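Local coordinates for protein Exo beta-1,2-glucooligosaccharide sophorohydrolase (non-reducing end) (Parabacteroides distasonis ATCC 8503, PDB 5Z06) that hydrolyses linear beta-1,2-glucan and beta-1,2-glucooligosaccharides of four or more glucose units, releasing sophorose from the non-reducing end as an exo-acting enzyme, at residues I222-D227 with A255-T260; E304-L309 with D373-K378; E484-G489 with F549-T554. All blocks are in the same frame, centred on the assembly; numbering follows the deposited sequence.

Contact 1 (I222-D227 with A255-T260)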
loop_
_atom_site.group_PDB
_atom_site.type_symbol
_atom_site.label_atom_id
_atom_site.label_comp_id
_atom_site.label_asym_id
_atom_site.label_seq_id
_atom_site.Cartn_x
_atom_site.Cartn_y
_atom_site.Cartn_z
ATOM N N ILE A 222 3.794 -1.952 -22.429
ATOM C CA ILE A 222 3.893 -0.535 -22.750
ATOM C C ILE A 222 5.157 -0.316 -23.572
ATOM O O ILE A 222 6.233 -0.789 -23.196
ATOM C CB ILE A 222 3.906 0.370 -21.492
ATOM C CG1 ILE A 222 2.604 0.200 -20.693
ATOM C CG2 ILE A 222 4.095 1.842 -21.879
ATOM C CD1 ILE A 222 2.651 -0.905 -19.667
ATOM N N TYR A 223 4.989 0.415 -24.675
ATOM C CA TYR A 223 6.083 0.779 -25.592
ATOM C C TYR A 223 6.317 2.268 -25.559
ATOM O O TYR A 223 5.384 3.048 -25.507
ATOM C CB TYR A 223 5.762 0.374 -27.034
ATOM C CG TYR A 223 5.744 -1.116 -27.224
ATOM C CD1 TYR A 223 4.587 -1.840 -26.958
ATOM C CD2 TYR A 223 6.889 -1.811 -27.629
ATOM C CE1 TYR A 223 4.557 -3.209 -27.101
ATOM C CE2 TYR A 223 6.869 -3.187 -27.781
ATOM C CZ TYR A 223 5.695 -3.880 -27.518
ATOM O OH TYR A 223 5.650 -5.241 -27.649
ATOM N N ARG A 224 7.578 2.647 -25.593
ATOM C CA ARG A 224 7.961 4.035 -25.540
ATOM C C ARG A 224 8.866 4.398 -26.707
ATOM O O ARG A 224 9.709 3.615 -27.123
ATOM C CB ARG A 224 8.685 4.329 -24.241
ATOM C CG ARG A 224 8.970 5.812 -24.052
ATOM C CD ARG A 224 9.683 6.025 -22.749
ATOM N NE ARG A 224 10.982 5.375 -22.720
ATOM C CZ ARG A 224 11.703 5.155 -21.616
ATOM N NH1 ARG A 224 11.263 5.510 -20.414
ATOM N NH2 ARG A 224 12.883 4.574 -21.708
ATOM N N SER A 225 8.683 5.603 -27.214
ATOM C CA SER A 225 9.582 6.162 -28.201
ATOM C C SER A 225 9.981 7.551 -27.747
ATOM O O SER A 225 9.158 8.299 -27.220
ATOM C CB SER A 225 8.905 6.216 -29.558
ATOM O OG SER A 225 9.820 6.688 -30.520
ATOM N N PHE A 226 11.254 7.877 -27.923
ATOM C CA PHE A 226 11.729 9.248 -27.761
ATOM C C PHE A 226 11.732 10.047 -29.057
ATOM O O PHE A 226 11.894 11.261 -29.008
ATOM C CB PHE A 226 13.108 9.264 -27.128
ATOM C CG PHE A 226 13.124 8.748 -25.729
ATOM C CD1 PHE A 226 12.246 9.258 -24.768
ATOM C CD2 PHE A 226 14.032 7.769 -25.347
ATOM C CE1 PHE A 226 12.265 8.791 -23.464
ATOM C CE2 PHE A 226 14.061 7.304 -24.040
ATOM C CZ PHE A 226 13.174 7.818 -23.096
ATOM N N ASP A 227 11.534 9.380 -30.196
ATOM C CA ASP A 227 11.467 10.067 -31.496
ATOM C C ASP A 227 10.152 9.871 -32.265
ATOM O O ASP A 227 9.949 10.505 -33.292
ATOM C CB ASP A 227 12.685 9.701 -32.364
ATOM C CG ASP A 227 12.797 8.215 -32.664
ATOM O OD1 ASP A 227 11.776 7.489 -32.684
ATOM O OD2 ASP A 227 13.939 7.768 -32.896
ATOM N N ALA A 255 8.223 12.070 -24.704
ATOM C CA ALA A 255 8.105 10.634 -24.946
ATOM C C ALA A 255 6.740 10.304 -25.517
ATOM O O ALA A 255 5.750 10.964 -25.224
ATOM C CB ALA A 255 8.370 9.830 -23.678
ATOM N N TYR A 256 6.729 9.280 -26.353
ATOM C CA TYR A 256 5.548 8.801 -27.018
ATOM C C TYR A 256 5.311 7.422 -26.473
ATOM O O TYR A 256 6.264 6.701 -26.170
ATOM C CB TYR A 256 5.757 8.692 -28.541
ATOM C CG TYR A 256 6.161 9.965 -29.249
ATOM C CD1 TYR A 256 7.472 10.445 -29.152
ATOM C CD2 TYR A 256 5.262 10.661 -30.060
ATOM C CE1 TYR A 256 7.875 11.593 -29.808
ATOM C CE2 TYR A 256 5.660 11.824 -30.730
ATOM C CZ TYR A 256 6.976 12.273 -30.600
ATOM O OH TYR A 256 7.431 13.405 -31.220
ATOM N N TYR A 257 4.047 7.052 -26.368
ATOM C CA TYR A 257 3.669 5.788 -25.762
ATOM C C TYR A 257 2.587 5.063 -26.546
ATOM O O TYR A 257 1.679 5.664 -27.116
ATOM C CB TYR A 257 3.202 5.996 -24.327
ATOM C CG TYR A 257 4.270 6.540 -23.438
ATOM C CD1 TYR A 257 5.130 5.694 -22.757
ATOM C CD2 TYR A 257 4.418 7.909 -23.264
ATOM C CE1 TYR A 257 6.129 6.204 -21.927
ATOM C CE2 TYR A 257 5.417 8.431 -22.453
ATOM C CZ TYR A 257 6.258 7.576 -21.780
ATOM O OH TYR A 257 7.214 8.082 -20.959
ATOM N N LYS A 258 2.692 3.746 -26.498
ATOM C CA LYS A 258 1.879 2.850 -27.260
ATOM C C LYS A 258 1.712 1.657 -26.349
ATOM O O LYS A 258 2.686 1.190 -25.743
ATOM C CB LYS A 258 2.665 2.442 -28.494
ATOM C CG LYS A 258 1.888 2.293 -29.773
ATOM C CD LYS A 258 2.843 2.303 -30.970
ATOM C CE LYS A 258 3.964 1.277 -30.797
ATOM N NZ LYS A 258 4.660 0.966 -32.069
ATOM N N VAL A 259 0.495 1.151 -26.252
ATOM C CA VAL A 259 0.236 0.033 -25.366
ATOM C C VAL A 259 -0.423 -1.094 -26.144
ATOM O O VAL A 259 -1.330 -0.864 -26.945
ATOM C CB VAL A 259 -0.646 0.491 -24.201
ATOM C CG1 VAL A 259 -0.996 -0.677 -23.283
ATOM C CG2 VAL A 259 0.066 1.595 -23.433
ATOM N N THR A 260 0.029 -2.315 -25.887
ATOM C CA THR A 260 -0.616 -3.511 -26.434
ATOM C C THR A 260 -1.126 -4.366 -25.280
ATOM O O THR A 260 -0.671 -4.205 -24.156
ATOM C CB THR A 260 0.375 -4.350 -27.277
ATOM O OG1 THR A 260 1.426 -4.834 -26.447
ATOM C CG2 THR A 260 0.987 -3.530 -28.410
#
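Strand 222-225 runs antiparallel to 255-260, with Tyr-223/Lys-258 and Ser-225/Tyr-256 as hydrogen-bonded pairs and Ile-222/Val-259 and Arg-224/Tyr-257 as non-hydrogen-bonded pairs. They are the two inner strands of a four-stranded antiparallel sheet, between 232-237 and 275-278; with strand 204-210 packed against one face, this is consistent with a fibronectin type III-like beta-sandwich. Two N-H to O bonds join each hydrogen-bonded pair, the shortest from Tyr-223 N to Lys-258 O at 2.7 Å. On the face carrying Ile-222 and Val-259, CG1 of the former lies beside CG2 of the latter at 4.0 Å, and both residues rest on Ile-207. Arg-224 and Tyr-257 point the same way on this face: CG of Arg-224, anti to the backbone N (chi1 -173°), runs 3.6 Å from Tyr-257 CE1. The guanidinium is turned 68° from the ring plane; Arg-224 NH1 forms a salt bridge and Tyr-257 OH a hydrogen bond with the same oxygen, Asp-246 OD2. On the other face the Tyr-223 ring is met at its edge by Thr-260, whose OG1 stands 3.6 Å from Tyr-223 CE1. The hydroxyls of these two residues share Glu-268 OE2, while Lys-258 NZ forms a salt bridge with Asp-271. As the first strand ends, Ser-225 OG accepts from Asp-227 N in an ST turn and also hydrogen-bonds Thr-230 O. Ser-225 O lies at the edge of the Tyr-256 ring and in its plane, 3.3 Å from Tyr-256 CD1.

Contact 2 (E304-L309 with D373-K378)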
loop_
_atom_site.group_PDB
_atom_site.type_symbol
_atom_site.label_atom_id
_atom_site.label_comp_id
_atom_site.label_asym_id
_atom_site.label_seq_id
_atom_site.Cartn_x
_atom_site.Cartn_y
_atom_site.Cartn_z
ATOM N N GLU A 304 -12.991 0.051 -5.549
ATOM C CA GLU A 304 -13.811 -1.121 -5.797
ATOM C C GLU A 304 -15.056 -0.558 -6.484
ATOM O O GLU A 304 -15.711 0.300 -5.904
ATOM C CB GLU A 304 -14.119 -1.824 -4.461
ATOM C CG GLU A 304 -14.820 -3.156 -4.546
ATOM C CD GLU A 304 -16.195 -3.046 -5.124
ATOM O OE1 GLU A 304 -17.024 -2.298 -4.538
ATOM O OE2 GLU A 304 -16.444 -3.683 -6.177
ATOM N N PRO A 305 -15.345 -0.988 -7.742
ATOM C CA PRO A 305 -16.376 -0.314 -8.570
ATOM C C PRO A 305 -17.816 -0.432 -8.078
ATOM O O PRO A 305 -18.611 0.440 -8.357
ATOM C CB PRO A 305 -16.224 -0.963 -9.957
ATOM C CG PRO A 305 -15.521 -2.251 -9.707
ATOM C CD PRO A 305 -14.645 -2.038 -8.507
ATOM N N ASN A 306 -18.160 -1.473 -7.336
ATOM C CA ASN A 306 -19.567 -1.653 -6.950
ATOM C C ASN A 306 -19.888 -0.717 -5.810
ATOM O O ASN A 306 -20.869 0.002 -5.859
ATOM C CB ASN A 306 -19.867 -3.111 -6.624
ATOM C CG ASN A 306 -19.591 -4.031 -7.801
ATOM O OD1 ASN A 306 -20.486 -4.353 -8.575
ATOM N ND2 ASN A 306 -18.335 -4.428 -7.964
ATOM N N SER A 307 -18.996 -0.657 -4.829
ATOM C CA SER A 307 -19.163 0.210 -3.645
ATOM C C SER A 307 -18.720 1.645 -3.869
ATOM O O SER A 307 -19.220 2.561 -3.213
ATOM C CB SER A 307 -18.352 -0.343 -2.466
ATOM O OG SER A 307 -16.976 -0.449 -2.812
ATOM N N GLY A 308 -17.752 1.840 -4.754
ATOM C CA GLY A 308 -17.106 3.141 -4.878
ATOM C C GLY A 308 -16.083 3.420 -3.778
ATOM O O GLY A 308 -15.531 4.504 -3.705
ATOM N N LEU A 309 -15.783 2.413 -2.964
ATOM C CA LEU A 309 -14.989 2.586 -1.779
ATOM C C LEU A 309 -13.582 2.029 -1.942
ATOM O O LEU A 309 -13.226 1.440 -2.977
ATOM C CB LEU A 309 -15.726 1.961 -0.607
ATOM C CG LEU A 309 -16.929 2.786 -0.121
ATOM C CD1 LEU A 309 -17.466 2.117 1.132
ATOM C CD2 LEU A 309 -16.619 4.246 0.149
ATOM N N ASP A 373 -17.013 -6.735 1.620
ATOM C CA ASP A 373 -16.946 -7.129 0.234
ATOM C C ASP A 373 -17.818 -6.117 -0.491
ATOM O O ASP A 373 -19.024 -6.057 -0.279
ATOM C CB ASP A 373 -17.413 -8.586 0.051
ATOM C CG ASP A 373 -17.285 -9.075 -1.374
ATOM O OD1 ASP A 373 -17.540 -8.307 -2.322
ATOM O OD2 ASP A 373 -16.953 -10.253 -1.555
ATOM N N GLY A 374 -17.178 -5.314 -1.338
ATOM C CA GLY A 374 -17.837 -4.246 -2.070
ATOM C C GLY A 374 -18.933 -4.699 -3.005
ATOM O O GLY A 374 -19.814 -3.936 -3.319
ATOM N N THR A 375 -18.864 -5.941 -3.456
ATOM C CA THR A 375 -19.856 -6.510 -4.338
ATOM C C THR A 375 -21.068 -7.030 -3.591
ATOM O O THR A 375 -22.098 -7.212 -4.197
ATOM C CB THR A 375 -19.266 -7.682 -5.154
ATOM O OG1 THR A 375 -18.873 -8.741 -4.275
ATOM C CG2 THR A 375 -18.052 -7.234 -5.975
ATOM N N THR A 376 -20.944 -7.306 -2.293
ATOM C CA THR A 376 -22.065 -7.894 -1.526
ATOM C C THR A 376 -22.572 -7.118 -0.301
ATOM O O THR A 376 -23.670 -7.399 0.168
ATOM C CB THR A 376 -21.710 -9.306 -1.054
ATOM O OG1 THR A 376 -20.701 -9.243 -0.029
ATOM C CG2 THR A 376 -21.231 -10.163 -2.227
ATOM N N GLY A 377 -21.780 -6.177 0.227
ATOM C CA GLY A 377 -22.099 -5.526 1.490
ATOM C C GLY A 377 -21.779 -6.399 2.698
ATOM O O GLY A 377 -22.036 -5.990 3.840
ATOM N N LYS A 378 -21.195 -7.579 2.469
ATOM C CA LYS A 378 -20.952 -8.538 3.545
ATOM C C LYS A 378 -19.567 -8.285 4.114
ATOM O O LYS A 378 -18.594 -8.066 3.377
ATOM C CB LYS A 378 -21.037 -9.997 3.058
ATOM C CG LYS A 378 -22.397 -10.447 2.504
ATOM C CD LYS A 378 -23.563 -10.177 3.445
ATOM C CE LYS A 378 -23.352 -10.834 4.812
ATOM N NZ LYS A 378 -24.445 -10.459 5.753
#
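Gly-374 and Thr-375 lie against Glu-304, Asn-306 and Ser-307 without a single hydrogen bond across the contact. The chain enters the turn at Asp-373, whose OD1 accepts from Thr-375 N at 2.9 Å, an Asx turn at the start of the bend that brings Gly-374 and Thr-375 beside 304-309. Gly-374 comes first to the contact: its CA sits 3.2 Å from Glu-304 OE1 and its O 3.4 Å from Asn-306 CB. A beta carbon here would run into that carboxylate oxygen, which explains why glycine fits. Glu-304 is held in place from its own segment. Its CG is anti to the backbone N (chi1 -173°), and the chain then bends at chi2, folding the carboxylate back over the following residues. OE1 takes Ser-307 OG on its anti lone pair and Ser-307 N on the syn side. OE2 takes Asn-306 ND2 on its syn lone pair in an almost straight bond of 2.7 Å, and Asn-306 N from above the carboxylate plane, so four bonds fix the group's rotation. Both segments are tight turns of the helical domain, consistent with the six-hairpin glycosidase clan, with four residues between the bonded ends, and they follow one scheme: the first residue's N bonds to the sixth residue's O, its O to the fifth residue's N, and that fifth residue is a glycine with left-handed backbone angles. Next, Thr-375 turns CG2 to the neighbouring loop, 3.5 Å from Asn-306 ND2 and 3.9 Å from Glu-304 OE2.

Contact 3 (E484-G489 with F549-T554)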
loop_
_atom_site.group_PDB
_atom_site.type_symbol
_atom_site.label_atom_id
_atom_site.label_comp_id
_atom_site.label_asym_id
_atom_site.label_seq_id
_atom_site.Cartn_x
_atom_site.Cartn_y
_atom_site.Cartn_z
ATOM N N GLU A 484 -17.183 12.599 29.252
ATOM C CA GLU A 484 -16.229 12.096 30.261
ATOM C C GLU A 484 -15.436 10.898 29.779
ATOM O O GLU A 484 -14.321 10.677 30.245
ATOM C CB GLU A 484 -16.918 11.760 31.607
ATOM C CG GLU A 484 -17.127 12.947 32.555
ATOM C CD GLU A 484 -18.243 13.897 32.139
ATOM O OE1 GLU A 484 -19.044 13.562 31.233
ATOM O OE2 GLU A 484 -18.332 14.998 32.731
ATOM N N MET A 485 -16.021 10.123 28.866
ATOM C CA MET A 485 -15.366 8.975 28.260
ATOM C C MET A 485 -14.058 9.319 27.561
ATOM O O MET A 485 -13.178 8.465 27.445
ATOM C CB MET A 485 -16.313 8.299 27.281
ATOM C CG MET A 485 -17.582 7.796 27.940
ATOM S SD MET A 485 -17.241 6.361 28.956
ATOM C CE MET A 485 -18.432 6.606 30.280
ATOM N N TYR A 486 -13.940 10.560 27.097
ATOM C CA TYR A 486 -12.683 11.082 26.615
ATOM C C TYR A 486 -11.567 10.994 27.661
ATOM O O TYR A 486 -10.437 10.670 27.313
ATOM C CB TYR A 486 -12.823 12.533 26.176
ATOM C CG TYR A 486 -11.539 13.077 25.615
ATOM C CD1 TYR A 486 -11.228 12.936 24.261
ATOM C CD2 TYR A 486 -10.614 13.721 26.445
ATOM C CE1 TYR A 486 -10.046 13.451 23.747
ATOM C CE2 TYR A 486 -9.425 14.215 25.944
ATOM C CZ TYR A 486 -9.147 14.077 24.596
ATOM O OH TYR A 486 -7.970 14.549 24.121
ATOM N N TYR A 487 -11.869 11.277 28.925
ATOM C CA TYR A 487 -10.837 11.189 29.991
ATOM C C TYR A 487 -10.749 9.836 30.646
ATOM O O TYR A 487 -9.667 9.401 31.014
ATOM C CB TYR A 487 -11.027 12.289 31.051
ATOM C CG TYR A 487 -10.743 13.639 30.465
ATOM C CD1 TYR A 487 -9.439 14.022 30.175
ATOM C CD2 TYR A 487 -11.776 14.498 30.110
ATOM C CE1 TYR A 487 -9.165 15.250 29.600
ATOM C CE2 TYR A 487 -11.509 15.722 29.548
ATOM C CZ TYR A 487 -10.198 16.087 29.299
ATOM O OH TYR A 487 -9.923 17.288 28.733
ATOM N N SER A 488 -11.883 9.173 30.792
ATOM C CA SER A 488 -11.946 7.900 31.500
ATOM C C SER A 488 -11.448 6.768 30.599
ATOM O O SER A 488 -10.925 5.769 31.090
ATOM C CB SER A 488 -13.377 7.643 31.961
ATOM O OG SER A 488 -14.201 7.204 30.882
ATOM N N GLY A 489 -11.600 6.944 29.282
ATOM C CA GLY A 489 -11.239 5.932 28.296
ATOM C C GLY A 489 -10.016 6.296 27.502
ATOM O O GLY A 489 -8.911 5.843 27.806
ATOM N N PHE A 549 -8.954 21.657 18.756
ATOM C CA PHE A 549 -9.261 20.811 19.858
ATOM C C PHE A 549 -8.124 20.855 20.824
ATOM O O PHE A 549 -6.962 20.588 20.470
ATOM C CB PHE A 549 -9.551 19.382 19.473
ATOM C CG PHE A 549 -9.825 18.530 20.661
ATOM C CD1 PHE A 549 -10.900 18.828 21.492
ATOM C CD2 PHE A 549 -9.000 17.481 20.987
ATOM C CE1 PHE A 549 -11.154 18.077 22.628
ATOM C CE2 PHE A 549 -9.247 16.724 22.118
ATOM C CZ PHE A 549 -10.322 17.025 22.947
ATOM N N THR A 550 -8.504 21.196 22.047
ATOM C CA THR A 550 -7.619 21.328 23.162
ATOM C C THR A 550 -8.313 20.677 24.318
ATOM O O THR A 550 -9.422 21.043 24.643
ATOM C CB THR A 550 -7.396 22.818 23.432
ATOM O OG1 THR A 550 -7.015 23.432 22.209
ATOM C CG2 THR A 550 -6.318 23.043 24.459
ATOM N N ASP A 551 -7.683 19.667 24.902
ATOM C CA ASP A 551 -8.177 19.028 26.126
ATOM C C ASP A 551 -7.456 19.666 27.323
ATOM O O ASP A 551 -6.791 20.707 27.165
ATOM C CB ASP A 551 -8.045 17.493 26.045
ATOM C CG ASP A 551 -6.600 16.987 26.014
ATOM O OD1 ASP A 551 -5.626 17.718 26.290
ATOM O OD2 ASP A 551 -6.445 15.811 25.697
ATOM N N LYS A 552 -7.572 19.073 28.510
ATOM C CA LYS A 552 -6.943 19.674 29.691
ATOM C C LYS A 552 -5.402 19.632 29.659
ATOM O O LYS A 552 -4.747 20.412 30.330
ATOM C CB LYS A 552 -7.523 19.073 30.973
ATOM C CG LYS A 552 -7.056 17.682 31.369
ATOM C CD LYS A 552 -8.050 17.021 32.350
ATOM C CE LYS A 552 -7.396 16.240 33.492
ATOM N NZ LYS A 552 -7.109 17.113 34.670
ATOM N N TYR A 553 -4.846 18.760 28.825
ATOM C CA TYR A 553 -3.394 18.558 28.706
ATOM C C TYR A 553 -2.672 19.351 27.638
ATOM O O TYR A 553 -1.586 19.836 27.872
ATOM C CB TYR A 553 -3.154 17.108 28.399
ATOM C CG TYR A 553 -3.803 16.209 29.388
ATOM C CD1 TYR A 553 -3.457 16.270 30.732
ATOM C CD2 TYR A 553 -4.766 15.311 29.001
ATOM C CE1 TYR A 553 -4.047 15.430 31.662
ATOM C CE2 TYR A 553 -5.357 14.466 29.918
ATOM C CZ TYR A 553 -4.994 14.524 31.247
ATOM O OH TYR A 553 -5.592 13.669 32.151
ATOM N N THR A 554 -3.255 19.456 26.453
ATOM C CA THR A 554 -2.590 20.107 25.344
ATOM C C THR A 554 -3.584 20.477 24.275
ATOM O O THR A 554 -4.658 19.866 24.161
ATOM C CB THR A 554 -1.499 19.173 24.708
ATOM O OG1 THR A 554 -0.793 19.859 23.662
ATOM C CG2 THR A 554 -2.104 17.870 24.148
HETATM O O HOH W 1 -7.552 11.678 31.672
#
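Helix 485-490 meets the loop that leads into helix 556-573 through two consecutive tyrosines, Tyr-486 and Tyr-487, which reach across to Phe-549, Asp-551, Lys-552 and Tyr-553. Tyr-486 CG is anti to the backbone N (chi1 -177°), and the ring extends toward the loop. Its OH donates to Asp-551 OD2 at 2.5 Å, arriving on the anti side and 25° out of the carboxylate plane; Tyr-556 OH is a second partner of the same oxygen. Beside it, Phe-549 makes an offset edge-to-face pair with Tyr-486, its edge toward that ring's face, planes at 79° and centroids 5.3 Å apart. Met-467 and Met-471 of helix 467-475 touch both rings. Asp-551 is also the head of an Asx turn, within the glycoamylase-like part of the chain: OD1 accepts from Tyr-553 N, above the carboxylate plane, and from Thr-554 N at 2.9 Å. An alanine in place of Asp-551 would probably leave Tyr-486 OH and Tyr-556 OH without this shared partner and the N-H groups of Tyr-553 and Thr-554 without the oxygen that holds the turn. Tyr-487 OH accepts from Lys-552 N at 3.0 Å, and CD of that lysine lies 3.5 Å from Tyr-487 CE1. The lysine's CG is centred over one face of the Tyr-553 ring, so the aliphatic chain touches both tyrosines. Tyr-553 slides past Tyr-487 in the opposite direction, Tyr-553 CE2 lying at the other ring's edge, 3.9 Å from Tyr-487 CE1. A water binds Tyr-553 OH at 2.8 Å and donates to Tyr-487 O.

In the fold
The three contacts follow one another along the chain without touching, and no two share a helix or strand: contact 1 pairs two strands of one sheet, contact 2 two loops, contact 3 a short helix and a loop. Contacts 1 and 3 lie on opposite sides of the chain's centre, about 57 Å between centres. Contact 2 comes between them in sequence and lies nearest the chain's centre. Contact 1 is built on regular backbone bonds, with charged and aromatic side chains reaching out to acids beyond it. Contact 2 relies on close packing alone, each loop held by internal bonds. Contact 3 depends on tyrosine hydroxyls spanning backbones too far apart to pair. Contact 2 is mostly buried; contacts 1 and 3 are partly so.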